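Local coordinates for extracellular solute-binding protein, family 5 (Chelativorans sp., PDB 6WM6) that binds EDTA and related aminopolycarboxylates in the periplasm, probably handing them on to an ABC transporter for uptake, at residues G48-A53 with V272-P277; G295-M300 with L534-A539; S405-S410 with F454-N459; L409-G414 with L438-N443. All coordinates share one frame; numbering follows the deposited sequence.

Interactions 1 and 2 lie side by side, with centres about 10 Å apart; interactions 3 and 4 form a second pair at the same spacing, sharing Leu-409 and Ser-410 on strand 407-410. All four reach one branched mixed sheet, yet interaction 3 lies about 37 Å from interaction 1, centre to centre. Interactions 1 and 3 are mostly buried; 2 and 4 are partly buried, each extending to exposed residues. Only interaction 2 pairs antiparallel strands. Asp-273 and Asp-455 both accept a backbone N-H through a carboxylate oxygen, but only the latter also forms a salt bridge. Interaction 4 relies instead on a hydroxyl-carbonyl bond and a CH-pi contact.

Interaction 1. Residues G48-A53 with V272-P277; sequences GEVTFA and VDVIYP
The two backbones run in roughly the same direction, 50° apart end to end, and meet at a single beta bridge, Phe-52 with Val-274. It joins two sheets of this periplasmic binding protein fold: residues 48-53 lie on outermost strand 49-54 of a four-stranded mixed sheet, and residues 272-277 include the short strand 274-275 of the large branched one. Ala-53 N donates to Val-274 O at 2.9 Å, nearly along the C=O axis. Thr-51 O takes Asp-273 N in its carbonyl plane at 2.8 Å, and Val-274 N only weakly at 3.2 Å.

Asp-273 adds a polar link. With CG anti to its own carbonyl carbon, OD2 receives Thr-51 N at 3.0 Å on the lone pair pointing away from OD1. Two waters also donate to OD2, one held by Glu-49 O, the other at Thr-51 OG1. An alanine here removes the acceptor of Thr-51 N and would probably loosen this end of the pairing and both waters.

Ala-53 CB makes one apolar group, touching Val-272 CG1 and Ile-275 CG2. Another centres on Val-274, whose CB points toward residues 48-53. CG2 meets Val-50 CG1 at 4.0 Å, while Phe-52, its CG anti to the backbone N (chi1 -172°), swings its ring obliquely beside the other methyl. There Phe-52 CD2 lies 3.6 Å from Val-274 CG1, and CZ reaches Tyr-276 CB at 4.0 Å.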
loop_
_atom_site.group_PDB
_atom_site.type_symbol
_atom_site.label_atom_id
_atom_site.label_comp_id
_atom_site.label_asym_id
_atom_site.label_seq_id
_atom_site.Cartn_x
_atom_site.Cartn_y
_atom_site.Cartn_z
ATOM N N GLY A 48 -18.112 -21.135 14.776
ATOM C CA GLY A 48 -17.407 -20.195 15.614
ATOM C C GLY A 48 -17.342 -18.804 15.023
ATOM O O GLY A 48 -17.957 -18.497 14.005
ATOM N N GLU A 49 -16.588 -17.942 15.694
ATOM C CA GLU A 49 -16.483 -16.545 15.286
ATOM C C GLU A 49 -15.062 -16.053 15.486
ATOM O O GLU A 49 -14.347 -16.530 16.373
ATOM C CB GLU A 49 -17.435 -15.634 16.079
ATOM C CG GLU A 49 -18.894 -16.078 16.071
ATOM C CD GLU A 49 -19.827 -15.018 16.632
ATOM O OE1 GLU A 49 -19.323 -13.977 17.098
ATOM O OE2 GLU A 49 -21.059 -15.232 16.593
ATOM N N VAL A 50 -14.654 -15.100 14.657
ATOM C CA VAL A 50 -13.380 -14.397 14.780
ATOM C C VAL A 50 -13.670 -12.905 14.685
ATOM O O VAL A 50 -14.451 -12.471 13.822
ATOM C CB VAL A 50 -12.382 -14.824 13.690
ATOM C CG1 VAL A 50 -11.202 -13.835 13.591
ATOM C CG2 VAL A 50 -11.905 -16.243 13.934
ATOM N N THR A 51 -13.035 -12.125 15.558
ATOM C CA THR A 51 -13.127 -10.672 15.538
ATOM C C THR A 51 -11.755 -10.074 15.273
ATOM O O THR A 51 -10.793 -10.375 15.986
ATOM C CB THR A 51 -13.705 -10.146 16.840
ATOM O OG1 THR A 51 -15.032 -10.670 17.023
ATOM C CG2 THR A 51 -13.798 -8.639 16.816
ATOM N N PHE A 52 -11.685 -9.211 14.265
ATOM C CA PHE A 52 -10.453 -8.578 13.782
ATOM C C PHE A 52 -10.583 -7.078 14.006
ATOM O O PHE A 52 -11.538 -6.453 13.535
ATOM C CB PHE A 52 -10.335 -8.920 12.288
ATOM C CG PHE A 52 -9.039 -8.537 11.610
ATOM C CD1 PHE A 52 -8.644 -7.219 11.494
ATOM C CD2 PHE A 52 -8.245 -9.510 11.024
ATOM C CE1 PHE A 52 -7.451 -6.891 10.832
ATOM C CE2 PHE A 52 -7.074 -9.178 10.361
ATOM C CZ PHE A 52 -6.685 -7.879 10.271
ATOM N N ALA A 53 -9.624 -6.494 14.708
ATOM C CA ALA A 53 -9.666 -5.070 14.997
ATOM C C ALA A 53 -9.213 -4.262 13.792
ATOM O O ALA A 53 -8.218 -4.606 13.147
ATOM C CB ALA A 53 -8.736 -4.737 16.169
ATOM N N VAL A 272 -11.208 -8.656 20.966
ATOM C CA VAL A 272 -10.876 -8.998 19.591
ATOM C C VAL A 272 -9.937 -10.188 19.658
ATOM O O VAL A 272 -9.320 -10.472 20.695
ATOM C CB VAL A 272 -10.215 -7.835 18.829
ATOM C CG1 VAL A 272 -11.101 -6.599 18.828
ATOM C CG2 VAL A 272 -8.839 -7.516 19.401
ATOM N N ASP A 273 -9.827 -10.892 18.528
ATOM C CA ASP A 273 -8.946 -12.041 18.407
ATOM C C ASP A 273 -7.745 -11.817 17.498
ATOM O O ASP A 273 -6.837 -12.665 17.490
ATOM C CB ASP A 273 -9.739 -13.235 17.865
ATOM C CG ASP A 273 -11.010 -13.487 18.630
ATOM O OD1 ASP A 273 -10.921 -13.705 19.842
ATOM O OD2 ASP A 273 -12.087 -13.456 18.022
ATOM N N VAL A 274 -7.736 -10.733 16.729
ATOM C CA VAL A 274 -6.683 -10.432 15.764
ATOM C C VAL A 274 -6.514 -8.919 15.738
ATOM O O VAL A 274 -7.508 -8.182 15.677
ATOM C CB VAL A 274 -7.043 -10.870 14.340
ATOM C CG1 VAL A 274 -5.846 -10.673 13.390
ATOM C CG2 VAL A 274 -7.532 -12.300 14.316
ATOM N N ILE A 275 -5.268 -8.466 15.738
ATOM C CA ILE A 275 -4.940 -7.061 15.517
ATOM C C ILE A 275 -3.822 -6.995 14.482
ATOM O O ILE A 275 -3.016 -7.926 14.355
ATOM C CB ILE A 275 -4.575 -6.327 16.814
ATOM C CG1 ILE A 275 -3.265 -6.841 17.414
ATOM C CG2 ILE A 275 -5.713 -6.468 17.835
ATOM C CD1 ILE A 275 -2.776 -6.035 18.595
ATOM N N TYR A 276 -3.748 -5.871 13.771
ATOM C CA TYR A 276 -2.740 -5.656 12.712
ATOM C C TYR A 276 -2.282 -4.202 12.754
ATOM O O TYR A 276 -2.439 -3.447 11.787
ATOM C CB TYR A 276 -3.331 -6.029 11.353
ATOM C CG TYR A 276 -2.343 -6.223 10.214
ATOM C CD1 TYR A 276 -1.334 -7.151 10.298
ATOM C CD2 TYR A 276 -2.477 -5.517 9.025
ATOM C CE1 TYR A 276 -0.466 -7.394 9.225
ATOM C CE2 TYR A 276 -1.607 -5.725 7.963
ATOM C CZ TYR A 276 -0.608 -6.645 8.085
ATOM O OH TYR A 276 0.234 -6.873 7.020
ATOM N N PRO A 277 -1.688 -3.782 13.864
ATOM C CA PRO A 277 -1.330 -2.363 14.007
ATOM C C PRO A 277 -0.183 -1.977 13.093
ATOM O O PRO A 277 0.692 -2.784 12.764
ATOM C CB PRO A 277 -0.911 -2.252 15.476
ATOM C CG PRO A 277 -0.413 -3.623 15.825
ATOM C CD PRO A 277 -1.359 -4.561 15.070
HETATM O O HOH W 1 -13.338 -15.964 18.849
HETATM O O HOH W 2 -15.101 -13.083 18.116
HETATM O O HOH W 3 -5.620 -3.751 13.609
#

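Interaction 2. Residues G295-M300 with L534-A539; sequences GIDFQM and LIYKEA
This is regular antiparallel strand pairing: strand 296-299 runs beside the end of the long strand 524-537 in the large mixed sheet, the strand directions 154° apart and the axes 4.7 Å at closest. Asp-297 with Tyr-536 and Gln-299 with Leu-534 are hydrogen-bonded pairs; Ile-296 with Lys-537 and Phe-298 with Ile-535 alternate as non-hydrogen-bonded ones. Beyond the pairing, Glu-538 N reaches Gly-295 O at 2.9 Å, almost along the C=O axis, and one water donates to both Ile-296 O and Glu-538 OE1.

On the face of Asp-297 and Gln-299, Tyr-536 sets CG in the crowded position between its backbone N and carbonyl carbon (chi1 60°). Its hydroxyl accepts from Gln-299 NE2 at 2.9 Å, a nearly straight bond lying in the amide plane, while ring and amide planes stand 89° apart. A second NE2 bond to Leu-543 O and one from Asp-545 N to Gln-299 OE1 fix that amide. A phenylalanine here, lacking the hydroxyl, would probably leave the Gln-299 amide less firmly oriented.

The other face is largely apolar: Ile-296 CG2 touches Ile-535 CG2 at 3.7 Å, and the bent aliphatic chain of Lys-537 lays CE 3.5 Å from Ile-296 CG1.

Helices 263-268 and 282-290 cover this face, through Leu-264 and Leu-267 and through Val-285 and Ala-288, while strand 274-275 flanks strand 524-537 with Val-274 and Ile-275.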
loop_
_atom_site.group_PDB
_atom_site.type_symbol
_atom_site.label_atom_id
_atom_site.label_comp_id
_atom_site.label_asym_id
_atom_site.label_seq_id
_atom_site.Cartn_x
_atom_site.Cartn_y
_atom_site.Cartn_z
ATOM N N GLY A 295 -2.342 -17.849 24.717
ATOM C CA GLY A 295 -2.626 -18.345 23.390
ATOM C C GLY A 295 -2.436 -17.314 22.307
ATOM O O GLY A 295 -3.039 -17.454 21.236
ATOM N N ILE A 296 -1.629 -16.292 22.550
ATOM C CA ILE A 296 -1.367 -15.228 21.580
ATOM C C ILE A 296 -0.036 -15.489 20.900
ATOM O O ILE A 296 0.951 -15.840 21.563
ATOM C CB ILE A 296 -1.381 -13.852 22.264
ATOM C CG1 ILE A 296 -2.828 -13.531 22.713
ATOM C CG2 ILE A 296 -0.806 -12.778 21.347
ATOM C CD1 ILE A 296 -2.952 -12.369 23.653
ATOM N N ASP A 297 -0.018 -15.342 19.578
ATOM C CA ASP A 297 1.201 -15.455 18.783
ATOM C C ASP A 297 1.258 -14.247 17.866
ATOM O O ASP A 297 0.331 -13.440 17.792
ATOM C CB ASP A 297 1.230 -16.755 17.964
ATOM C CG ASP A 297 2.661 -17.226 17.660
ATOM O OD1 ASP A 297 3.646 -16.485 17.944
ATOM O OD2 ASP A 297 2.790 -18.351 17.133
ATOM N N PHE A 298 2.379 -14.113 17.148
ATOM C CA PHE A 298 2.515 -12.978 16.246
ATOM C C PHE A 298 3.419 -13.317 15.071
ATOM O O PHE A 298 4.259 -14.216 15.148
ATOM C CB PHE A 298 3.001 -11.713 16.985
ATOM C CG PHE A 298 4.378 -11.801 17.552
ATOM C CD1 PHE A 298 4.601 -12.392 18.781
ATOM C CD2 PHE A 298 5.454 -11.268 16.865
ATOM C CE1 PHE A 298 5.876 -12.469 19.319
ATOM C CE2 PHE A 298 6.736 -11.340 17.394
ATOM C CZ PHE A 298 6.942 -11.940 18.621
ATOM N N GLN A 299 3.205 -12.591 13.986
ATOM C CA GLN A 299 4.000 -12.668 12.760
ATOM C C GLN A 299 4.378 -11.240 12.393
ATOM O O GLN A 299 3.555 -10.321 12.500
ATOM C CB GLN A 299 3.206 -13.278 11.624
ATOM C CG GLN A 299 2.765 -14.717 11.842
ATOM C CD GLN A 299 1.753 -15.169 10.827
ATOM O OE1 GLN A 299 1.814 -14.806 9.656
ATOM N NE2 GLN A 299 0.776 -15.981 11.256
ATOM N N MET A 300 5.625 -11.031 11.953
ATOM C CA MET A 300 6.105 -9.741 11.519
ATOM C C MET A 300 7.009 -9.920 10.307
ATOM O O MET A 300 7.846 -10.830 10.299
ATOM C CB MET A 300 6.928 -9.081 12.621
ATOM C CG MET A 300 6.157 -8.825 13.890
ATOM S SD MET A 300 7.134 -8.004 15.150
ATOM C CE MET A 300 7.512 -6.472 14.362
ATOM N N LEU A 534 1.135 -8.775 12.860
ATOM C CA LEU A 534 -0.125 -9.510 12.979
ATOM C C LEU A 534 -0.065 -10.271 14.289
ATOM O O LEU A 534 0.775 -11.145 14.463
ATOM C CB LEU A 534 -0.273 -10.474 11.809
ATOM C CG LEU A 534 -1.561 -11.270 11.729
ATOM C CD1 LEU A 534 -2.766 -10.389 11.473
ATOM C CD2 LEU A 534 -1.411 -12.342 10.640
ATOM N N ILE A 535 -0.932 -9.908 15.230
ATOM C CA ILE A 535 -0.903 -10.433 16.593
ATOM C C ILE A 535 -2.286 -11.008 16.854
ATOM O O ILE A 535 -3.297 -10.315 16.645
ATOM C CB ILE A 535 -0.551 -9.333 17.605
ATOM C CG1 ILE A 535 0.715 -8.574 17.181
ATOM C CG2 ILE A 535 -0.342 -9.950 19.011
ATOM C CD1 ILE A 535 1.031 -7.340 18.027
ATOM N N TYR A 536 -2.350 -12.269 17.280
ATOM C CA TYR A 536 -3.617 -12.987 17.168
ATOM C C TYR A 536 -3.671 -14.188 18.092
ATOM O O TYR A 536 -2.655 -14.675 18.572
ATOM C CB TYR A 536 -3.849 -13.455 15.712
ATOM C CG TYR A 536 -2.747 -14.379 15.226
ATOM C CD1 TYR A 536 -1.534 -13.857 14.781
ATOM C CD2 TYR A 536 -2.892 -15.760 15.227
ATOM C CE1 TYR A 536 -0.503 -14.695 14.374
ATOM C CE2 TYR A 536 -1.882 -16.597 14.816
ATOM C CZ TYR A 536 -0.687 -16.054 14.387
ATOM O OH TYR A 536 0.360 -16.853 13.982
ATOM N N LYS A 537 -4.884 -14.696 18.290
ATOM C CA LYS A 537 -5.083 -15.942 19.010
ATOM C C LYS A 537 -4.772 -17.123 18.097
ATOM O O LYS A 537 -5.364 -17.258 17.018
ATOM C CB LYS A 537 -6.527 -15.985 19.510
ATOM C CG LYS A 537 -6.806 -14.974 20.616
ATOM C CD LYS A 537 -6.090 -15.343 21.918
ATOM C CE LYS A 537 -6.253 -14.289 23.015
ATOM N NZ LYS A 537 -7.597 -14.343 23.641
ATOM N N GLU A 538 -3.862 -17.992 18.550
ATOM C CA GLU A 538 -3.330 -19.067 17.722
ATOM C C GLU A 538 -4.334 -20.160 17.419
ATOM O O GLU A 538 -4.090 -20.984 16.539
ATOM C CB GLU A 538 -2.072 -19.643 18.370
ATOM C CG GLU A 538 -2.339 -20.405 19.639
ATOM C CD GLU A 538 -1.076 -20.662 20.454
ATOM O OE1 GLU A 538 0.026 -20.341 19.958
ATOM O OE2 GLU A 538 -1.195 -21.168 21.584
ATOM N N ALA A 539 -5.504 -20.158 18.064
ATOM C CA ALA A 539 -6.576 -21.032 17.621
ATOM C C ALA A 539 -7.006 -20.776 16.190
ATOM O O ALA A 539 -7.629 -21.644 15.576
ATOM C CB ALA A 539 -7.798 -20.871 18.536
HETATM O O HOH W 4 -5.684 -19.172 20.938
HETATM O O HOH W 5 1.796 -18.589 21.397
#

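Interaction 3. Residues S405-S410 with F454-N459; sequences STLRLS and FDLHLN
Asp-455 carries the polar half of this contact. Its OD2 accepts Arg-408 N at 2.8 Å on the lone pair pointing away from OD1, and also takes Arg-408 NE at 2.9 Å. Arg-408 NH2 bonds OD1 at 3.0 Å, so the guanidinium grips the carboxylate side-on in a salt bridge. Both acceptors lie close to the guanidinium plane, but the two planes are tilted 52° apart, and the guanidinium nitrogens meet the oxygens from above the carboxylate plane. A bend at chi3 (-60°) turns the arginine back over Phe-454, whose buried backbone N, without a hydrogen-bond partner in the model, sits over the centre of one guanidinium face.

Arg-408 NH1 is held by Gly-452 O, and a water joins Asp-455 OD2 to Thr-406 O. With three donors on OD2, the carboxylate is likely to stay ionised.

Ser-410 OG and His-457 ND1 lie 2.9 Å apart in a hydrogen bond, at the edge of the imidazole; Asn-459 ND2 donates to the ring's other nitrogen, NE2, at 3.0 Å. On the opposite face of the sheet, Leu-409 CD1 packs 3.7 Å from Leu-456 CB and 4.0 Å from Leu-458 CG, with Ala-422 of helix 416-429 packing against Leu-409 and Leu-458.

The backbone bonds follow the parallel pattern: Leu-456 N donates to Arg-408 O, Ser-410 N to Leu-456 O, and Leu-458 N to Ser-410 O; Arg-408 O takes Asp-455 N as an additional donor. Strand 407-410 runs between parallel neighbours 436-439 and 456-462, an alpha/beta layout consistent with a lobe of a type 2 periplasmic binding protein.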
loop_
_atom_site.group_PDB
_atom_site.type_symbol
_atom_site.label_atom_id
_atom_site.label_comp_id
_atom_site.label_asym_id
_atom_site.label_seq_id
_atom_site.Cartn_x
_atom_site.Cartn_y
_atom_site.Cartn_z
ATOM N N SER A 405 16.968 29.675 6.667
ATOM C CA SER A 405 15.876 29.571 7.619
ATOM C C SER A 405 15.917 28.238 8.364
ATOM O O SER A 405 16.447 27.237 7.879
ATOM C CB SER A 405 14.545 29.667 6.884
ATOM O OG SER A 405 14.401 30.931 6.258
ATOM N N THR A 406 15.319 28.250 9.562
ATOM C CA THR A 406 15.039 26.998 10.265
ATOM C C THR A 406 14.165 26.118 9.379
ATOM O O THR A 406 13.178 26.587 8.794
ATOM C CB THR A 406 14.351 27.286 11.583
ATOM O OG1 THR A 406 15.240 28.043 12.427
ATOM C CG2 THR A 406 13.962 26.012 12.289
ATOM N N LEU A 407 14.544 24.846 9.254
ATOM C CA LEU A 407 13.858 23.925 8.365
ATOM C C LEU A 407 12.639 23.332 9.042
ATOM O O LEU A 407 12.714 22.875 10.186
ATOM C CB LEU A 407 14.810 22.815 7.968
ATOM C CG LEU A 407 16.113 23.269 7.301
ATOM C CD1 LEU A 407 16.977 22.062 6.995
ATOM C CD2 LEU A 407 15.827 24.057 6.042
ATOM N N ARG A 408 11.530 23.303 8.317
ATOM C CA ARG A 408 10.281 22.727 8.811
ATOM C C ARG A 408 10.251 21.263 8.392
ATOM O O ARG A 408 10.183 20.960 7.199
ATOM C CB ARG A 408 9.098 23.479 8.216
ATOM C CG ARG A 408 9.035 24.939 8.675
ATOM C CD ARG A 408 8.269 25.802 7.665
ATOM N NE ARG A 408 8.879 25.797 6.343
ATOM C CZ ARG A 408 8.305 26.292 5.245
ATOM N NH1 ARG A 408 7.106 26.829 5.316
ATOM N NH2 ARG A 408 8.942 26.243 4.076
ATOM N N LEU A 409 10.329 20.364 9.378
ATOM C CA LEU A 409 10.330 18.920 9.160
ATOM C C LEU A 409 9.038 18.375 9.737
ATOM O O LEU A 409 8.864 18.355 10.952
ATOM C CB LEU A 409 11.562 18.299 9.804
ATOM C CG LEU A 409 11.638 16.773 9.907
ATOM C CD1 LEU A 409 11.208 16.080 8.636
ATOM C CD2 LEU A 409 13.066 16.383 10.286
ATOM N N SER A 410 8.115 17.994 8.863
ATOM C CA SER A 410 6.809 17.506 9.274
ATOM C C SER A 410 6.689 15.998 9.075
ATOM O O SER A 410 7.413 15.374 8.284
ATOM C CB SER A 410 5.680 18.235 8.543
ATOM O OG SER A 410 5.707 17.986 7.153
ATOM N N PHE A 454 6.287 23.302 4.099
ATOM C CA PHE A 454 7.249 22.333 4.622
ATOM C C PHE A 454 8.561 22.482 3.867
ATOM O O PHE A 454 8.609 22.978 2.744
ATOM C CB PHE A 454 6.752 20.871 4.496
ATOM C CG PHE A 454 6.896 20.299 3.108
ATOM C CD1 PHE A 454 6.058 20.712 2.091
ATOM C CD2 PHE A 454 7.870 19.375 2.823
ATOM C CE1 PHE A 454 6.172 20.211 0.814
ATOM C CE2 PHE A 454 8.010 18.858 1.538
ATOM C CZ PHE A 454 7.161 19.270 0.534
ATOM N N ASP A 455 9.633 21.995 4.480
ATOM C CA ASP A 455 10.907 21.809 3.797
ATOM C C ASP A 455 11.311 20.355 3.684
ATOM O O ASP A 455 11.844 19.941 2.643
ATOM C CB ASP A 455 11.989 22.600 4.544
ATOM C CG ASP A 455 11.648 24.062 4.679
ATOM O OD1 ASP A 455 11.434 24.714 3.627
ATOM O OD2 ASP A 455 11.508 24.577 5.813
ATOM N N LEU A 456 11.046 19.567 4.738
ATOM C CA LEU A 456 11.345 18.146 4.785
ATOM C C LEU A 456 10.107 17.452 5.332
ATOM O O LEU A 456 9.371 18.015 6.146
ATOM C CB LEU A 456 12.525 17.875 5.724
ATOM C CG LEU A 456 13.837 18.605 5.395
ATOM C CD1 LEU A 456 14.835 18.420 6.553
ATOM C CD2 LEU A 456 14.432 18.093 4.117
ATOM N N HIS A 457 9.853 16.235 4.862
ATOM C CA HIS A 457 8.657 15.497 5.291
ATOM C C HIS A 457 8.971 14.010 5.394
ATOM O O HIS A 457 9.449 13.416 4.426
ATOM C CB HIS A 457 7.496 15.713 4.311
ATOM C CG HIS A 457 6.215 15.049 4.703
ATOM N ND1 HIS A 457 5.421 15.522 5.714
ATOM C CD2 HIS A 457 5.604 13.933 4.233
ATOM C CE1 HIS A 457 4.353 14.746 5.834
ATOM N NE2 HIS A 457 4.433 13.782 4.938
ATOM N N LEU A 458 8.717 13.419 6.570
ATOM C CA LEU A 458 8.898 11.991 6.795
ATOM C C LEU A 458 7.550 11.303 6.729
ATOM O O LEU A 458 6.616 11.694 7.417
ATOM C CB LEU A 458 9.497 11.744 8.180
ATOM C CG LEU A 458 10.950 12.050 8.413
ATOM C CD1 LEU A 458 11.236 12.103 9.907
ATOM C CD2 LEU A 458 11.816 10.987 7.765
ATOM N N ASN A 459 7.456 10.277 5.901
ATOM C CA ASN A 459 6.198 9.533 5.736
ATOM C C ASN A 459 6.567 8.187 5.110
ATOM O O ASN A 459 7.735 7.779 5.128
ATOM C CB ASN A 459 5.214 10.377 4.901
ATOM C CG ASN A 459 3.760 10.117 5.219
ATOM O OD1 ASN A 459 3.340 8.983 5.460
ATOM N ND2 ASN A 459 2.967 11.183 5.196
HETATM O O HOH W 6 12.528 27.105 6.046
HETATM O O HOH W 7 8.701 26.178 1.446
#

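Interaction 4. Residues L409-G414 with L438-N443; sequences LSFPPG and LLTGPN
The Phe-411 ring and Thr-440 set the geometry here. With CG in the crowded position between its backbone N and carbonyl carbon (chi1 48°), Phe-411 turns its ring over residues 439-440. Thr-440 CB sits above one face, 4.1 Å from the ring centroid and 27° off the normal, a CH-pi contact. Leu-439 O lies over the same face, displaced toward the rim, whereas Leu-438 CB comes to the edge, 4.2 Å from Phe-411 CE1.

Thr-440 points its CB toward residues 409-414 and holds OG1 anti to its backbone N (chi1 -171°). That places the hydroxyl 2.7 Å from Phe-411 O, to which it donates from above the carbonyl plane. One threonine thus holds both the ring and the carbonyl of Phe-411.

Before this pair the strands are parallel: Leu-439 N donates to Leu-409 O at 2.9 Å, and Phe-411 N to Leu-439 O at 3.0 Å, nearly along the C=O axis. Leu-409 and Leu-438 extend alongside one another, their CD2 methyls 3.8 Å apart. Both chains are already in loops by Phe-411 and Thr-440, and beyond them Pro-413 CD still rests 3.3 Å from Gly-441 O.

Strands 407-410 and 436-439 are the two arms of a beta-alpha-beta crossover through helix 416-429. Ala-422 of that helix packs on Phe-411 and Leu-438, Thr-426 adds to Leu-438, and Leu-458 of strand 456-462 touches Phe-411.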
loop_
_atom_site.group_PDB
_atom_site.type_symbol
_atom_site.label_atom_id
_atom_site.label_comp_id
_atom_site.label_asym_id
_atom_site.label_seq_id
_atom_site.Cartn_x
_atom_site.Cartn_y
_atom_site.Cartn_z
ATOM N N LEU A 409 10.329 20.364 9.378
ATOM C CA LEU A 409 10.330 18.920 9.160
ATOM C C LEU A 409 9.038 18.375 9.737
ATOM O O LEU A 409 8.864 18.355 10.952
ATOM C CB LEU A 409 11.562 18.299 9.804
ATOM C CG LEU A 409 11.638 16.773 9.907
ATOM C CD1 LEU A 409 11.208 16.080 8.636
ATOM C CD2 LEU A 409 13.066 16.383 10.286
ATOM N N SER A 410 8.115 17.994 8.863
ATOM C CA SER A 410 6.809 17.506 9.274
ATOM C C SER A 410 6.689 15.998 9.075
ATOM O O SER A 410 7.413 15.374 8.284
ATOM C CB SER A 410 5.680 18.235 8.543
ATOM O OG SER A 410 5.707 17.986 7.153
ATOM N N PHE A 411 5.755 15.409 9.819
ATOM C CA PHE A 411 5.498 13.980 9.727
ATOM C C PHE A 411 4.133 13.699 10.336
ATOM O O PHE A 411 3.716 14.386 11.270
ATOM C CB PHE A 411 6.590 13.174 10.442
ATOM C CG PHE A 411 6.921 13.658 11.820
ATOM C CD1 PHE A 411 7.866 14.657 11.987
ATOM C CD2 PHE A 411 6.305 13.122 12.932
ATOM C CE1 PHE A 411 8.191 15.110 13.245
ATOM C CE2 PHE A 411 6.626 13.581 14.207
ATOM C CZ PHE A 411 7.576 14.572 14.354
ATOM N N PRO A 412 3.413 12.709 9.819
ATOM C CA PRO A 412 2.069 12.417 10.320
ATOM C C PRO A 412 2.143 11.730 11.670
ATOM O O PRO A 412 3.164 11.121 12.020
ATOM C CB PRO A 412 1.511 11.475 9.242
ATOM C CG PRO A 412 2.716 10.758 8.714
ATOM C CD PRO A 412 3.817 11.809 8.720
ATOM N N PRO A 413 1.072 11.774 12.449
ATOM C CA PRO A 413 1.054 11.046 13.723
ATOM C C PRO A 413 0.814 9.556 13.520
ATOM O O PRO A 413 0.410 9.101 12.448
ATOM C CB PRO A 413 -0.114 11.690 14.478
ATOM C CG PRO A 413 -1.026 12.183 13.408
ATOM C CD PRO A 413 -0.152 12.562 12.223
ATOM N N GLY A 414 1.128 8.796 14.565
ATOM C CA GLY A 414 0.870 7.373 14.601
ATOM C C GLY A 414 2.034 6.473 14.257
ATOM O O GLY A 414 1.842 5.252 14.173
ATOM N N LEU A 438 10.234 20.631 14.373
ATOM C CA LEU A 438 9.545 19.364 14.163
ATOM C C LEU A 438 8.046 19.598 14.285
ATOM O O LEU A 438 7.580 20.113 15.302
ATOM C CB LEU A 438 10.017 18.325 15.178
ATOM C CG LEU A 438 11.520 18.022 15.127
ATOM C CD1 LEU A 438 11.875 16.867 16.056
ATOM C CD2 LEU A 438 11.996 17.728 13.711
ATOM N N LEU A 439 7.299 19.239 13.235
ATOM C CA LEU A 439 5.879 19.544 13.125
ATOM C C LEU A 439 5.075 18.291 12.844
ATOM O O LEU A 439 5.461 17.464 12.013
ATOM C CB LEU A 439 5.640 20.577 12.017
ATOM C CG LEU A 439 6.474 21.844 12.177
ATOM C CD1 LEU A 439 6.506 22.617 10.866
ATOM C CD2 LEU A 439 5.956 22.734 13.299
ATOM N N THR A 440 3.935 18.158 13.508
ATOM C CA THR A 440 3.122 16.956 13.339
ATOM C C THR A 440 1.661 17.321 13.587
ATOM O O THR A 440 1.270 18.484 13.444
ATOM C CB THR A 440 3.689 15.822 14.210
ATOM O OG1 THR A 440 3.029 14.574 13.905
ATOM C CG2 THR A 440 3.527 16.148 15.692
ATOM N N GLY A 441 0.856 16.320 13.891
ATOM C CA GLY A 441 -0.575 16.510 14.059
ATOM C C GLY A 441 -1.352 16.157 12.803
ATOM O O GLY A 441 -0.787 15.768 11.778
ATOM N N PRO A 442 -2.677 16.303 12.856
ATOM C CA PRO A 442 -3.505 15.874 11.718
ATOM C C PRO A 442 -3.319 16.699 10.460
ATOM O O PRO A 442 -3.664 16.221 9.373
ATOM C CB PRO A 442 -4.940 16.009 12.254
ATOM C CG PRO A 442 -4.833 17.098 13.279
ATOM C CD PRO A 442 -3.486 16.897 13.939
ATOM N N ASN A 443 -2.808 17.924 10.561
ATOM C CA ASN A 443 -2.540 18.734 9.382
ATOM C C ASN A 443 -1.172 18.449 8.765
ATOM O O ASN A 443 -0.823 19.067 7.756
ATOM C CB ASN A 443 -2.654 20.227 9.719
ATOM C CG ASN A 443 -4.097 20.678 9.894
ATOM O OD1 ASN A 443 -4.979 20.283 9.133
ATOM N ND2 ASN A 443 -4.337 21.508 10.900
#